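Local coordinates for protein glucanase (Clostridium thermocellum, PDB 5GXX) that probably hydrolyses internal beta-1,4-glucosidic bonds of cellulose, as a family 9 endoglucanase that works in the cellulosome, at residues A[68-71]-A[72-76]; A[83-86]-A[87-91]; A[422-425]-A[426-430]. The protein carries 1 engineered substitution. One frame throughout, in Å; residues are numbered along the deposited sequence.

Interaction 1: A[68-71]-A[72-76]; sequences LGWA and LYEYG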
ATOM      1  N   LEU A  68     -28.838 -37.622 -17.344  1.00 12.30           N
ATOM      2  CA  LEU A  68     -29.689 -37.982 -16.204  1.00 11.93           C
ATOM      3  C   LEU A  68     -31.051 -38.492 -16.678  1.00 13.56           C
ATOM      4  O   LEU A  68     -31.577 -39.461 -16.117  1.00 13.76           O
ATOM      5  CB  LEU A  68     -29.865 -36.822 -15.224  1.00 13.50           C
ATOM      6  CG  LEU A  68     -28.603 -36.354 -14.490  1.00 13.03           C
ATOM      7  CD1 LEU A  68     -28.982 -35.436 -13.321  1.00 15.31           C
ATOM      8  CD2 LEU A  68     -27.713 -37.493 -13.976  1.00 16.17           C
ATOM      9  N   GLY A  69     -31.587 -37.846 -17.719  1.00 14.58           N
ATOM     10  CA  GLY A  69     -32.833 -38.291 -18.339  1.00 14.79           C
ATOM     11  C   GLY A  69     -32.668 -39.680 -18.920  1.00 14.38           C
ATOM     12  O   GLY A  69     -33.535 -40.545 -18.721  1.00 14.97           O
ATOM     13  N   TRP A  70     -31.541 -39.912 -19.596  1.00 13.47           N
ATOM     14  CA  TRP A  70     -31.298 -41.203 -20.234  1.00 13.79           C
ATOM     15  C   TRP A  70     -31.215 -42.277 -19.151  1.00 13.76           C
ATOM     16  O   TRP A  70     -31.748 -43.372 -19.348  1.00 14.60           O
ATOM     17  CB  TRP A  70     -30.054 -41.156 -21.133  1.00 13.32           C
ATOM     18  CG  TRP A  70     -29.885 -42.324 -22.072  1.00 14.08           C
ATOM     19  CD1 TRP A  70     -30.776 -43.328 -22.294  1.00 12.50           C
ATOM     20  CD2 TRP A  70     -28.762 -42.589 -22.932  1.00 15.20           C
ATOM     21  NE1 TRP A  70     -30.274 -44.216 -23.219  1.00 14.52           N
ATOM     22  CE2 TRP A  70     -29.039 -43.783 -23.628  1.00 17.67           C
ATOM     23  CE3 TRP A  70     -27.526 -41.953 -23.148  1.00 15.82           C
ATOM     24  CZ2 TRP A  70     -28.140 -44.339 -24.547  1.00 16.35           C
ATOM     25  CZ3 TRP A  70     -26.645 -42.495 -24.063  1.00 14.25           C
ATOM     26  CH2 TRP A  70     -26.941 -43.691 -24.734  1.00 16.65           C
ATOM     27  N   ALA A  71     -30.576 -41.964 -18.021  1.00 14.60           N
ATOM     28  CA  ALA A  71     -30.505 -42.916 -16.909  1.00 14.38           C
ATOM     29  C   ALA A  71     -31.903 -43.356 -16.457  1.00 15.40           C
ATOM     30  O   ALA A  71     -32.162 -44.553 -16.258  1.00 15.41           O
ATOM     31  CB  ALA A  71     -29.716 -42.323 -15.761  1.00 13.22           C
ATOM     32  N   LEU A  72     -32.800 -42.386 -16.310  1.00 16.05           N
ATOM     33  CA  LEU A  72     -34.173 -42.667 -15.919  1.00 16.36           C
ATOM     34  C   LEU A  72     -34.905 -43.434 -17.012  1.00 16.49           C
ATOM     35  O   LEU A  72     -35.691 -44.332 -16.697  1.00 17.24           O
ATOM     36  CB  LEU A  72     -34.913 -41.368 -15.576  1.00 15.96           C
ATOM     37  CG  LEU A  72     -34.560 -40.696 -14.241  1.00 15.50           C
ATOM     38  CD1 LEU A  72     -35.102 -39.267 -14.161  1.00 15.11           C
ATOM     39  CD2 LEU A  72     -35.018 -41.489 -13.012  1.00 17.39           C
ATOM     40  N   TYR A  73     -34.655 -43.093 -18.279  1.00 16.44           N
ATOM     41  CA  TYR A  73     -35.314 -43.728 -19.418  1.00 17.24           C
ATOM     42  C   TYR A  73     -35.002 -45.219 -19.494  1.00 18.66           C
ATOM     43  O   TYR A  73     -35.878 -46.025 -19.795  1.00 19.86           O
ATOM     44  CB  TYR A  73     -34.937 -43.011 -20.724  1.00 18.22           C
ATOM     45  CG  TYR A  73     -35.582 -43.549 -21.980  1.00 17.56           C
ATOM     46  CD1 TYR A  73     -36.849 -43.115 -22.392  1.00 18.89           C
ATOM     47  CD2 TYR A  73     -34.911 -44.456 -22.790  1.00 18.13           C
ATOM     48  CE1 TYR A  73     -37.433 -43.606 -23.558  1.00 19.11           C
ATOM     49  CE2 TYR A  73     -35.479 -44.943 -23.955  1.00 16.85           C
ATOM     50  CZ  TYR A  73     -36.748 -44.518 -24.332  1.00 17.62           C
ATOM     51  OH  TYR A  73     -37.288 -45.026 -25.497  1.00 22.46           O
ATOM     52  N   GLU A  74     -33.764 -45.585 -19.176  1.00 17.79           N
ATOM     53  CA  GLU A  74     -33.354 -46.993 -19.246  1.00 18.75           C
ATOM     54  C   GLU A  74     -33.671 -47.776 -17.985  1.00 19.39           C
ATOM     55  O   GLU A  74     -34.083 -48.936 -18.063  1.00 18.52           O
ATOM     56  CB  GLU A  74     -31.843 -47.091 -19.477  1.00 18.99           C
ATOM     57  CG  GLU A  74     -31.397 -46.458 -20.787  1.00 20.16           C
ATOM     58  CD  GLU A  74     -31.944 -47.153 -22.008  1.00 20.05           C
ATOM     59  OE1 GLU A  74     -32.374 -48.332 -21.922  1.00 20.81           O
ATOM     60  OE2 GLU A  74     -31.927 -46.531 -23.090  1.00 19.89           O
ATOM     61  N   TYR A  75     -33.448 -47.148 -16.836  1.00 19.88           N
ATOM     62  CA  TYR A  75     -33.320 -47.881 -15.584  1.00 21.00           C
ATOM     63  C   TYR A  75     -34.209 -47.317 -14.470  1.00 22.58           C
ATOM     64  O   TYR A  75     -34.182 -47.813 -13.345  1.00 23.86           O
ATOM     65  CB  TYR A  75     -31.821 -48.027 -15.201  1.00 20.16           C
ATOM     66  CG  TYR A  75     -30.983 -48.724 -16.279  1.00 21.03           C
ATOM     67  CD1 TYR A  75     -31.376 -49.955 -16.806  1.00 22.63           C
ATOM     68  CD2 TYR A  75     -29.784 -48.171 -16.761  1.00 23.13           C
ATOM     69  CE1 TYR A  75     -30.645 -50.599 -17.799  1.00 24.95           C
ATOM     70  CE2 TYR A  75     -29.040 -48.814 -17.767  1.00 22.18           C
ATOM     71  CZ  TYR A  75     -29.476 -50.029 -18.277  1.00 24.80           C
ATOM     72  OH  TYR A  75     -28.784 -50.712 -19.268  1.00 23.47           O
ATOM     73  N   GLY A  76     -35.029 -46.306 -14.759  1.00 23.45           N
ATOM     74  CA  GLY A  76     -35.848 -45.676 -13.719  1.00 26.36           C
ATOM     75  C   GLY A  76     -36.753 -46.628 -12.950  1.00 27.65           C
ATOM     76  O   GLY A  76     -36.883 -46.531 -11.728  1.00 27.05           O
TER
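W70 and E74 meet one turn apart on helix 58-75, part of the (alpha/alpha)6 barrel of family 9 glycoside hydrolases. The indole NE1 donates to E74 OE2 at 2.8 Å, and the oxygen sits at the edge of the indole, near its plane, accepting on its anti lone pair, the one away from OE1. Ring and carboxylate planes are turned 65° apart, and the N-H...O angle of 147° leaves the bond somewhat bent. E74 curls to get there: the kink at chi2 (-65°) lets its chain run alongside the indole, with CG 3.5 Å from W70 NE1. OE2 also forms a salt bridge with R258, which should favour a charged carboxylate in these aromatic surroundings. Tryptophan suits this place because it fills space among W203, W207 and F310 while still offering one N-H.

The rest of the buried side is packed as closely. L68 and L72, a turn apart, both press their branched ends on L88 of helix 85-101, and the small A71 lets its CB face C423 SG of helix 412-429. Y73 is the looser, partly exposed side: its CD2 comes no nearer than 4.3 Å to W70 CD1, and its ring leads away to meet W207 edge-to-face. Y75 N donates to A71 O at 3.0 Å, while E74 CB rests 3.5 Å above the centre of the Y75 ring.

Interaction 2: A[83-86]-A[87-91]; sequences GQRL and HLERN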
ATOM      1  N   GLY A  83     -34.116 -46.525  -3.630  1.00 25.60           N
ATOM      2  CA  GLY A  83     -34.812 -45.368  -3.071  1.00 23.18           C
ATOM      3  C   GLY A  83     -34.395 -44.047  -3.693  1.00 20.99           C
ATOM      4  O   GLY A  83     -34.701 -42.977  -3.169  1.00 22.45           O
ATOM      5  N   GLN A  84     -33.695 -44.112  -4.817  1.00 18.98           N
ATOM      6  CA  GLN A  84     -33.147 -42.900  -5.431  1.00 17.59           C
ATOM      7  C   GLN A  84     -33.922 -42.305  -6.604  1.00 17.52           C
ATOM      8  O   GLN A  84     -33.573 -41.220  -7.071  1.00 16.50           O
ATOM      9  CB  GLN A  84     -31.690 -43.151  -5.847  1.00 16.56           C
ATOM     10  CG  GLN A  84     -30.835 -43.577  -4.642  1.00 17.60           C
ATOM     11  CD  GLN A  84     -30.960 -42.619  -3.477  1.00 17.88           C
ATOM     12  OE1 GLN A  84     -30.763 -41.416  -3.641  1.00 17.67           O
ATOM     13  NE2 GLN A  84     -31.306 -43.137  -2.295  1.00 19.16           N
ATOM     14  N   ARG A  85     -34.952 -42.992  -7.100  1.00 17.19           N
ATOM     15  CA  ARG A  85     -35.701 -42.491  -8.251  1.00 18.02           C
ATOM     16  C   ARG A  85     -36.235 -41.068  -8.082  1.00 18.25           C
ATOM     17  O   ARG A  85     -36.039 -40.234  -8.971  1.00 18.59           O
ATOM     18  CB  ARG A  85     -36.861 -43.407  -8.630  1.00 18.35           C
ATOM     19  CG  ARG A  85     -37.473 -42.961  -9.950  1.00 20.80           C
ATOM     20  CD  ARG A  85     -38.639 -43.846 -10.353  1.00 23.99           C
ATOM     21  NE  ARG A  85     -39.099 -43.499 -11.693  1.00 27.87           N
ATOM     22  CZ  ARG A  85     -39.746 -44.336 -12.498  1.00 31.19           C
ATOM     23  NH1 ARG A  85     -40.022 -45.572 -12.103  1.00 28.68           N
ATOM     24  NH2 ARG A  85     -40.111 -43.939 -13.709  1.00 32.45           N
ATOM     25  N   LEU A  86     -36.894 -40.780  -6.963  1.00 18.05           N
ATOM     26  CA  LEU A  86     -37.478 -39.461  -6.778  1.00 19.00           C
ATOM     27  C   LEU A  86     -36.398 -38.393  -6.621  1.00 18.25           C
ATOM     28  O   LEU A  86     -36.561 -37.272  -7.111  1.00 18.81           O
ATOM     29  CB  LEU A  86     -38.463 -39.436  -5.599  1.00 20.41           C
ATOM     30  CG  LEU A  86     -39.779 -40.201  -5.817  1.00 26.61           C
ATOM     31  CD1 LEU A  86     -40.454 -40.575  -4.492  1.00 30.93           C
ATOM     32  CD2 LEU A  86     -40.744 -39.430  -6.731  1.00 30.05           C
ATOM     33  N   HIS A  87     -35.304 -38.730  -5.943  1.00 16.75           N
ATOM     34  CA  HIS A  87     -34.149 -37.822  -5.900  1.00 16.02           C
ATOM     35  C   HIS A  87     -33.623 -37.468  -7.283  1.00 15.65           C
ATOM     36  O   HIS A  87     -33.358 -36.291  -7.574  1.00 15.51           O
ATOM     37  CB  HIS A  87     -32.991 -38.379  -5.069  1.00 15.73           C
ATOM     38  CG  HIS A  87     -33.291 -38.462  -3.605  1.00 17.48           C
ATOM     39  ND1 HIS A  87     -33.620 -37.360  -2.848  1.00 17.47           N
ATOM     40  CD2 HIS A  87     -33.344 -39.524  -2.768  1.00 20.58           C
ATOM     41  CE1 HIS A  87     -33.854 -37.735  -1.603  1.00 18.89           C
ATOM     42  NE2 HIS A  87     -33.682 -39.044  -1.525  1.00 21.31           N
ATOM     43  N   LEU A  88     -33.444 -38.492  -8.116  1.00 14.16           N
ATOM     44  CA  LEU A  88     -32.950 -38.286  -9.472  1.00 13.79           C
ATOM     45  C   LEU A  88     -33.930 -37.457 -10.309  1.00 14.17           C
ATOM     46  O   LEU A  88     -33.515 -36.544 -11.025  1.00 14.82           O
ATOM     47  CB  LEU A  88     -32.613 -39.631 -10.118  1.00 13.46           C
ATOM     48  CG  LEU A  88     -32.040 -39.572 -11.535  1.00 13.21           C
ATOM     49  CD1 LEU A  88     -30.880 -38.577 -11.663  1.00 15.76           C
ATOM     50  CD2 LEU A  88     -31.599 -40.956 -12.002  1.00 14.25           C
ATOM     51  N   GLU A  89     -35.223 -37.759 -10.201  1.00 15.97           N
ATOM     52  CA  GLU A  89     -36.235 -37.036 -10.962  1.00 15.66           C
ATOM     53  C   GLU A  89     -36.283 -35.538 -10.685  1.00 15.47           C
ATOM     54  O   GLU A  89     -36.252 -34.729 -11.616  1.00 16.91           O
ATOM     55  CB  GLU A  89     -37.618 -37.647 -10.741  1.00 15.99           C
ATOM     56  CG  GLU A  89     -37.814 -38.907 -11.579  1.00 16.12           C
ATOM     57  CD  GLU A  89     -39.077 -39.658 -11.240  1.00 19.64           C
ATOM     58  OE1 GLU A  89     -39.766 -39.276 -10.271  1.00 25.91           O
ATOM     59  OE2 GLU A  89     -39.360 -40.648 -11.941  1.00 24.33           O
ATOM     60  N   ARG A  90     -36.356 -35.159  -9.416  1.00 15.86           N
ATOM     61  CA  ARG A  90     -36.456 -33.742  -9.074  1.00 15.26           C
ATOM     62  C   ARG A  90     -35.145 -32.992  -9.298  1.00 15.19           C
ATOM     63  O   ARG A  90     -35.155 -31.813  -9.648  1.00 14.95           O
ATOM     64  CB  ARG A  90     -37.018 -33.517  -7.666  1.00 14.76           C
ATOM     65  CG  ARG A  90     -36.141 -33.986  -6.504  1.00 16.28           C
ATOM     66  CD  ARG A  90     -36.996 -33.988  -5.237  1.00 18.45           C
ATOM     67  NE  ARG A  90     -36.192 -34.281  -4.051  1.00 17.77           N
ATOM     68  CZ  ARG A  90     -36.652 -34.376  -2.807  1.00 19.64           C
ATOM     69  NH1 ARG A  90     -37.948 -34.223  -2.551  1.00 20.17           N
ATOM     70  NH2 ARG A  90     -35.797 -34.611  -1.813  1.00 20.24           N
ATOM     71  N   ASN A  91     -34.010 -33.671  -9.146  1.00 13.56           N
ATOM     72  CA  ASN A  91     -32.754 -33.037  -9.535  1.00 13.23           C
ATOM     73  C   ASN A  91     -32.699 -32.749 -11.034  1.00 12.72           C
ATOM     74  O   ASN A  91     -32.235 -31.684 -11.438  1.00 12.44           O
ATOM     75  CB  ASN A  91     -31.558 -33.869  -9.071  1.00 13.27           C
ATOM     76  CG  ASN A  91     -31.132 -33.475  -7.680  1.00 15.07           C
ATOM     77  OD1 ASN A  91     -30.550 -32.410  -7.481  1.00 15.11           O
ATOM     78  ND2 ASN A  91     -31.490 -34.284  -6.694  1.00 15.10           N
TER
HETATM   79  O   HOH W   1     -36.006 -40.811  -3.985  1.00 36.84           O
HETATM   80  O   HOH W   2     -38.671 -41.110 -14.426  1.00 23.34           O
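E89 OE2 is gripped by R85 NE at 2.9 Å and by a water that donates to it at 2.6 Å, in an i to i+4 salt bridge near the start of helix 85-101 in the (alpha/alpha)6 barrel. R85 NE arrives from above the carboxylate plane, 43° out of it, and the guanidinium and carboxylate planes stand 65° apart. The same water accepts from R85 NH2, so a solvent molecule closes the pair into a ring. Arginine fits because its chain, fully extended from CG to NE, carries several donors: while NE holds E89, NH1 forms salt bridges with D77 and E80. L86 CD2 lies 3.7 Å from E89 OE1 on the exposed flank.

The turn begins with a substitute for a helical bond. A water donates to G83 O at 2.7 Å and accepts from H87 N, bridging the pair that a direct i to i+4 bond would join; glycine is comfortable at G83, with its positive phi. L88 N then bonds directly to Q84 O. The Q84 amide and the H87 ring lie only 15° from parallel, with OE1 3.3 Å from H87 CD2, while Q84 NE2 is held by S82 O. L88 turns its branched end to L68 and V419. H87 O accepts from N91 N and, on the opposite face of its carbonyl plane, from N91 ND2 at 2.9 Å.

Interaction 3: A[422-425]-A[426-430]; sequences LCRL and TAEYG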
ATOM      1  N   LEU A 422     -24.287 -46.336 -12.541  1.00 11.38           N
ATOM      2  CA  LEU A 422     -24.640 -46.765 -11.186  1.00 13.40           C
ATOM      3  C   LEU A 422     -26.101 -47.219 -11.109  1.00 14.61           C
ATOM      4  O   LEU A 422     -26.418 -48.177 -10.396  1.00 15.92           O
ATOM      5  CB  LEU A 422     -24.361 -45.679 -10.144  1.00 13.23           C
ATOM      6  CG  LEU A 422     -22.897 -45.289  -9.948  1.00 12.32           C
ATOM      7  CD1 LEU A 422     -22.772 -43.997  -9.124  1.00 12.59           C
ATOM      8  CD2 LEU A 422     -22.121 -46.442  -9.295  1.00 14.34           C
ATOM      9  N   CYS A 423     -26.984 -46.550 -11.836  1.00 14.08           N
ATOM     10  CA  CYS A 423     -28.363 -47.047 -11.944  1.00 15.00           C
ATOM     11  C   CYS A 423     -28.394 -48.494 -12.438  1.00 15.20           C
ATOM     12  O   CYS A 423     -29.093 -49.324 -11.854  1.00 15.22           O
ATOM     13  CB  CYS A 423     -29.205 -46.191 -12.888  1.00 14.14           C
ATOM     14  SG  CYS A 423     -29.675 -44.595 -12.215  1.00 14.20           S
ATOM     15  N   ARG A 424     -27.652 -48.809 -13.499  1.00 13.65           N
ATOM     16  CA  ARG A 424     -27.604 -50.177 -14.006  1.00 14.10           C
ATOM     17  C   ARG A 424     -27.085 -51.157 -12.954  1.00 14.43           C
ATOM     18  O   ARG A 424     -27.633 -52.256 -12.778  1.00 14.51           O
ATOM     19  CB  ARG A 424     -26.722 -50.237 -15.260  1.00 14.05           C
ATOM     20  CG  ARG A 424     -26.542 -51.634 -15.849  1.00 14.13           C
ATOM     21  CD  ARG A 424     -27.885 -52.320 -16.118  1.00 15.09           C
ATOM     22  NE  ARG A 424     -27.644 -53.592 -16.792  1.00 15.58           N
ATOM     23  CZ  ARG A 424     -27.181 -54.681 -16.174  1.00 16.40           C
ATOM     24  NH1 ARG A 424     -26.939 -54.693 -14.864  1.00 18.51           N
ATOM     25  NH2 ARG A 424     -26.959 -55.785 -16.880  1.00 19.93           N
ATOM     26  N   LEU A 425     -26.029 -50.771 -12.240  1.00 13.23           N
ATOM     27  CA  LEU A 425     -25.418 -51.705 -11.302  1.00 14.68           C
ATOM     28  C   LEU A 425     -26.261 -51.912 -10.047  1.00 15.86           C
ATOM     29  O   LEU A 425     -26.354 -53.034  -9.537  1.00 15.98           O
ATOM     30  CB  LEU A 425     -23.984 -51.280 -10.989  1.00 13.26           C
ATOM     31  CG  LEU A 425     -23.039 -51.660 -12.133  1.00 11.54           C
ATOM     32  CD1 LEU A 425     -21.794 -50.775 -12.126  1.00 12.08           C
ATOM     33  CD2 LEU A 425     -22.678 -53.154 -12.113  1.00 13.18           C
ATOM     34  N   THR A 426     -26.897 -50.857  -9.549  1.00 15.44           N
ATOM     35  CA  THR A 426     -27.744 -51.040  -8.374  1.00 18.07           C
ATOM     36  C   THR A 426     -29.004 -51.807  -8.759  1.00 18.98           C
ATOM     37  O   THR A 426     -29.496 -52.614  -7.964  1.00 19.58           O
ATOM     38  CB  THR A 426     -28.060 -49.733  -7.626  1.00 18.83           C
ATOM     39  OG1 THR A 426     -28.627 -50.047  -6.347  1.00 22.12           O
ATOM     40  CG2 THR A 426     -29.037 -48.875  -8.397  1.00 18.34           C
ATOM     41  N   ALA A 427     -29.496 -51.603  -9.977  1.00 16.70           N
ATOM     42  CA  ALA A 427     -30.623 -52.395 -10.457  1.00 18.64           C
ATOM     43  C   ALA A 427     -30.310 -53.878 -10.339  1.00 19.14           C
ATOM     44  O   ALA A 427     -31.149 -54.672  -9.891  1.00 20.16           O
ATOM     45  CB  ALA A 427     -30.938 -52.037 -11.906  1.00 17.45           C
ATOM     46  N   GLU A 428     -29.100 -54.266 -10.714  1.00 18.99           N
ATOM     47  CA  GLU A 428     -28.746 -55.681 -10.663  1.00 19.22           C
ATOM     48  C   GLU A 428     -28.399 -56.164  -9.254  1.00 20.90           C
ATOM     49  O   GLU A 428     -28.844 -57.239  -8.827  1.00 21.33           O
ATOM     50  CB  GLU A 428     -27.573 -55.940 -11.601  1.00 18.20           C
ATOM     51  CG  GLU A 428     -27.017 -57.358 -11.505  1.00 16.84           C
ATOM     52  CD  GLU A 428     -26.045 -57.691 -12.617  1.00 19.98           C
ATOM     53  OE1 GLU A 428     -25.605 -56.780 -13.334  1.00 17.57           O
ATOM     54  OE2 GLU A 428     -25.679 -58.870 -12.771  1.00 22.32           O
ATOM     55  N   TYR A 429     -27.607 -55.385  -8.528  1.00 20.76           N
ATOM     56  CA  TYR A 429     -27.024 -55.889  -7.287  1.00 21.05           C
ATOM     57  C   TYR A 429     -27.742 -55.418  -6.038  1.00 23.34           C
ATOM     58  O   TYR A 429     -27.476 -55.917  -4.947  1.00 25.53           O
ATOM     59  CB  TYR A 429     -25.538 -55.551  -7.218  1.00 20.53           C
ATOM     60  CG  TYR A 429     -24.753 -56.262  -8.293  1.00 21.21           C
ATOM     61  CD1 TYR A 429     -24.483 -57.625  -8.192  1.00 24.73           C
ATOM     62  CD2 TYR A 429     -24.324 -55.598  -9.441  1.00 20.25           C
ATOM     63  CE1 TYR A 429     -23.774 -58.285  -9.183  1.00 20.85           C
ATOM     64  CE2 TYR A 429     -23.598 -56.247 -10.431  1.00 20.46           C
ATOM     65  CZ  TYR A 429     -23.326 -57.597 -10.299  1.00 21.64           C
ATOM     66  OH  TYR A 429     -22.627 -58.263 -11.288  1.00 23.81           O
ATOM     67  N   GLY A 430     -28.662 -54.472  -6.198  1.00 24.09           N
ATOM     68  CA  GLY A 430     -29.363 -53.917  -5.052  1.00 26.66           C
ATOM     69  C   GLY A 430     -28.434 -53.012  -4.270  1.00 26.43           C
ATOM     70  O   GLY A 430     -27.738 -52.164  -4.839  1.00 27.63           O
TER
HETATM   71  O   HOH W   3     -26.262 -58.576 -16.115  1.00 29.33           O
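Y429 lies alongside L425 on the last turn of helix 412-429, at the C-terminal end of one of the helices of the (alpha/alpha)6 barrel. Its CB stands 3.5 Å from L425 O, the carbonyl that accepts the backbone N-H of Y429. With CG beside the backbone N (chi1 -65°), the ring is carried back along the helix, and CD2 brings its edge to 3.3 Å from the same L425 O. CE2 then meets the L425 CD2 methyl at 3.6 Å, again at the ring edge. One face of the ring carries E428 CG, 3.7 Å above its centre. At the tip, OH is hydrogen-bonded to the OH of Y329. Tyrosine thus suits an exposed place at the helix end, apolar along its ring edge and polar at its tip.

R424 and E428 form the neighbouring i to i+4 salt bridge. NH1 reaches OE1 at 2.9 Å along a fairly straight path (164°), from above the carboxylate plane yet within the guanidinium plane. A bend at chi2 (54°) folds the arginine chain toward E428, while NE is held in a salt bridge by D317. The buried T426 reaches the end of the helix: its OG1 donates to G430 O at 2.7 Å, and G430, with its positive phi, takes the chain out of the helix. E428 OE1 is also hydrogen-bonded to Y329 OH, so arginine and phenol together probably stabilise a negative charge near the helix C-terminus, where it would otherwise be disfavoured.

In the fold
The contacts come in series along the chain, each within a single helix of the barrel: interaction 1 lies late in helix 58-75, interaction 2 early in helix 85-101, the next helix, and interaction 3 ends helix 412-429 much later. Their centres lie 11 Å (1 and 2), 12 Å (1 and 3) and 15 Å (2 and 3) apart, and all three touch. L72 CD2 meets L88 CD2 at 3.6 Å, Y75 CZ meets R424 CD at 3.5 Å, and L88 CD2 comes within 4.1 Å of C423 SG. D317 OD2 binds both Y75 and R424, tying interactions 1 and 3. Two early helices are thereby joined to a late one, consistent with closure of the catalytic domain.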